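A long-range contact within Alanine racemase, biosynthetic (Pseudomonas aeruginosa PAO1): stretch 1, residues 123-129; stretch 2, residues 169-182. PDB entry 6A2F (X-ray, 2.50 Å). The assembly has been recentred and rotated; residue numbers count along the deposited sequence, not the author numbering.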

# COMPACT_ATOMS: atom_id res chain seq x y z
N LYS A 123 6.71 29.16 -2.10
CA LYS A 123 5.40 28.58 -1.86
C LYS A 123 4.56 29.41 -0.92
O LYS A 123 4.92 29.65 0.23
CB LYS A 123 5.51 27.14 -1.34
CG LYS A 123 4.16 26.44 -1.23
CD LYS A 123 4.29 24.97 -0.89
CE LYS A 123 4.88 24.17 -2.05
NZ LYS A 123 5.00 22.74 -1.69
N LEU A 124 3.42 29.85 -1.43
CA LEU A 124 2.41 30.52 -0.64
C LEU A 124 1.47 29.50 -0.01
O LEU A 124 0.97 28.60 -0.69
CB LEU A 124 1.60 31.48 -1.52
CG LEU A 124 0.33 32.11 -0.93
CD1 LEU A 124 0.67 33.15 0.13
CD2 LEU A 124 -0.51 32.71 -2.04
N ASP A 125 1.17 29.70 1.26
CA ASP A 125 0.18 28.87 1.92
C ASP A 125 -1.06 29.75 1.78
O ASP A 125 -1.16 30.79 2.41
CB ASP A 125 0.52 28.66 3.39
CG ASP A 125 -0.61 27.99 4.15
OD1 ASP A 125 -1.55 27.49 3.52
OD2 ASP A 125 -0.54 27.96 5.39
N SER A 126 -1.99 29.33 0.93
CA SER A 126 -3.20 30.11 0.67
C SER A 126 -4.47 29.60 1.36
O SER A 126 -5.54 30.13 1.11
CB SER A 126 -3.43 30.27 -0.83
OG SER A 126 -3.57 29.02 -1.47
N GLY A 127 -4.34 28.63 2.24
CA GLY A 127 -5.50 28.08 2.92
C GLY A 127 -5.41 26.59 3.22
O GLY A 127 -6.19 26.08 4.00
N MET A 128 -4.45 25.91 2.60
CA MET A 128 -4.19 24.49 2.88
C MET A 128 -3.70 24.32 4.32
O MET A 128 -4.03 23.35 4.99
CB MET A 128 -3.16 23.93 1.91
CG MET A 128 -3.72 23.09 0.79
SD MET A 128 -4.12 21.41 1.28
CE MET A 128 -3.62 20.53 -0.19
N HIS A 129 -2.89 25.28 4.74
CA HIS A 129 -2.32 25.36 6.08
C HIS A 129 -1.36 24.27 6.53
O HIS A 129 -1.32 23.91 7.70
CB HIS A 129 -3.38 25.68 7.13
CG HIS A 129 -3.91 27.07 7.03
ND1 HIS A 129 -3.13 28.18 7.29
CD2 HIS A 129 -5.12 27.54 6.66
CE1 HIS A 129 -3.85 29.27 7.10
NE2 HIS A 129 -5.06 28.91 6.72
N PRO A 169 -16.12 27.75 -0.98
CA PRO A 169 -15.71 29.09 -0.54
C PRO A 169 -14.20 29.28 -0.45
O PRO A 169 -13.69 30.33 -0.85
CB PRO A 169 -16.36 29.22 0.85
CG PRO A 169 -16.95 27.88 1.18
CD PRO A 169 -17.21 27.22 -0.14
N LEU A 170 -13.48 28.27 0.06
CA LEU A 170 -12.03 28.36 0.26
C LEU A 170 -11.24 28.49 -1.05
O LEU A 170 -10.17 29.11 -1.06
CB LEU A 170 -11.53 27.16 1.08
CG LEU A 170 -10.06 27.12 1.53
CD1 LEU A 170 -9.73 28.27 2.48
CD2 LEU A 170 -9.75 25.79 2.18
N THR A 171 -11.77 27.91 -2.12
CA THR A 171 -11.17 28.01 -3.46
C THR A 171 -11.04 29.47 -3.91
O THR A 171 -10.01 29.85 -4.46
CB THR A 171 -11.99 27.20 -4.50
OG1 THR A 171 -12.04 25.83 -4.09
CG2 THR A 171 -11.36 27.28 -5.89
N GLU A 172 -12.09 30.26 -3.67
CA GLU A 172 -12.07 31.69 -3.99
C GLU A 172 -11.08 32.44 -3.10
O GLU A 172 -10.31 33.27 -3.59
CB GLU A 172 -13.48 32.30 -3.90
CG GLU A 172 -13.60 33.75 -4.38
CD GLU A 172 -13.17 33.97 -5.83
OE1 GLU A 172 -12.55 35.02 -6.12
OE2 GLU A 172 -13.44 33.10 -6.68
N GLN A 173 -11.10 32.13 -1.81
CA GLN A 173 -10.15 32.69 -0.85
C GLN A 173 -8.70 32.44 -1.26
O GLN A 173 -7.87 33.34 -1.17
CB GLN A 173 -10.36 32.10 0.55
CG GLN A 173 -11.49 32.70 1.35
CD GLN A 173 -11.54 32.13 2.76
OE1 GLN A 173 -10.53 32.11 3.47
NE2 GLN A 173 -12.72 31.67 3.17
N GLN A 174 -8.42 31.21 -1.69
CA GLN A 174 -7.06 30.80 -2.06
C GLN A 174 -6.59 31.51 -3.32
O GLN A 174 -5.43 31.90 -3.43
CB GLN A 174 -6.98 29.28 -2.24
CG GLN A 174 -6.99 28.50 -0.94
CD GLN A 174 -6.66 27.03 -1.13
OE1 GLN A 174 -7.55 26.21 -1.35
NE2 GLN A 174 -5.38 26.70 -1.02
N LEU A 175 -7.52 31.69 -4.26
CA LEU A 175 -7.25 32.36 -5.53
C LEU A 175 -6.97 33.85 -5.31
O LEU A 175 -6.05 34.41 -5.90
CB LEU A 175 -8.43 32.13 -6.49
CG LEU A 175 -8.38 32.31 -8.01
CD1 LEU A 175 -9.35 33.39 -8.47
CD2 LEU A 175 -6.99 32.55 -8.59
N GLU A 176 -7.77 34.47 -4.43
CA GLU A 176 -7.60 35.88 -4.07
C GLU A 176 -6.28 36.12 -3.35
O GLU A 176 -5.62 37.13 -3.59
CB GLU A 176 -8.78 36.38 -3.23
CG GLU A 176 -9.99 36.78 -4.05
CD GLU A 176 -11.25 36.97 -3.21
OE1 GLU A 176 -11.13 37.26 -1.99
OE2 GLU A 176 -12.36 36.84 -3.77
N SER A 177 -5.91 35.19 -2.47
CA SER A 177 -4.62 35.24 -1.77
C SER A 177 -3.46 35.21 -2.77
O SER A 177 -2.55 36.04 -2.69
CB SER A 177 -4.51 34.07 -0.79
OG SER A 177 -3.21 34.00 -0.22
N PHE A 178 -3.51 34.26 -3.71
CA PHE A 178 -2.53 34.12 -4.77
C PHE A 178 -2.43 35.39 -5.61
O PHE A 178 -1.34 35.93 -5.79
CB PHE A 178 -2.88 32.91 -5.66
CG PHE A 178 -1.79 32.50 -6.61
CD1 PHE A 178 -1.62 33.15 -7.84
CD2 PHE A 178 -0.95 31.43 -6.31
CE1 PHE A 178 -0.62 32.77 -8.72
CE2 PHE A 178 0.05 31.04 -7.19
CZ PHE A 178 0.21 31.71 -8.40
N LEU A 179 -3.58 35.88 -6.10
CA LEU A 179 -3.64 37.06 -6.95
C LEU A 179 -3.15 38.33 -6.26
O LEU A 179 -2.63 39.24 -6.91
CB LEU A 179 -5.06 37.28 -7.48
CG LEU A 179 -5.64 36.29 -8.50
CD1 LEU A 179 -7.15 36.43 -8.58
CD2 LEU A 179 -5.01 36.46 -9.88
N GLY A 180 -3.30 38.39 -4.94
CA GLY A 180 -2.85 39.53 -4.15
C GLY A 180 -1.34 39.69 -4.08
O GLY A 180 -0.84 40.63 -3.46
N LEU A 181 -0.61 38.76 -4.70
CA LEU A 181 0.84 38.83 -4.73
C LEU A 181 1.39 39.14 -6.12
O LEU A 181 2.60 39.30 -6.29
CB LEU A 181 1.46 37.52 -4.20
CG LEU A 181 1.29 37.16 -2.72
CD1 LEU A 181 1.75 35.73 -2.50
CD2 LEU A 181 2.05 38.12 -1.81
N LEU A 182 0.51 39.24 -7.10
CA LEU A 182 0.93 39.37 -8.50
C LEU A 182 1.39 40.78 -8.90
O LEU A 182 1.66 41.06 -10.07
CB LEU A 182 -0.13 38.81 -9.45
CG LEU A 182 -0.51 37.31 -9.29
CD1 LEU A 182 -1.26 36.81 -10.52
CD2 LEU A 182 0.70 36.43 -9.02

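The contact between these stretches illustrates how an irregular loop can dock on a helix through a single polar tie set beside a small apolar cluster. The backbones come nearest at Ser 126 and Gln 174, whose CA atoms are 4.8 Å apart. Here the amide of Gln 174 donates a hydrogen bond from NE2 to Ser 126 OG, at 3.0 Å and an N-H...acceptor angle of 150°; the backbone adds a CA-H...O contact, with Gln 174 CA 3.6 Å from Ser 126 O.

So close an approach leaves little room at the next residue. A CB on Gly 127 would fall 3.0 Å from both Leu 170 CD1 and Gln 174 CG, and its phi/psi of 146/-14 would also jam that atom against the preceding carbonyl oxygen, so local conformation and packing alike favour glycine. Asp 125, its CA-to-CB bond pointing away from the helix, organises the loop instead: its OD1 accepts from Gly 127 N at 3.3 Å and from His 129 N at 2.9 Å.

The apolar part centres on Leu 124, which points toward the helix. Leu 124 CD2 lies 3.8 Å from Leu 181 CD1, 4.3 Å from Phe 178 CB and 3.5 Å from Ser 177 OG, so one methyl group touches both the helix and the turn that follows it.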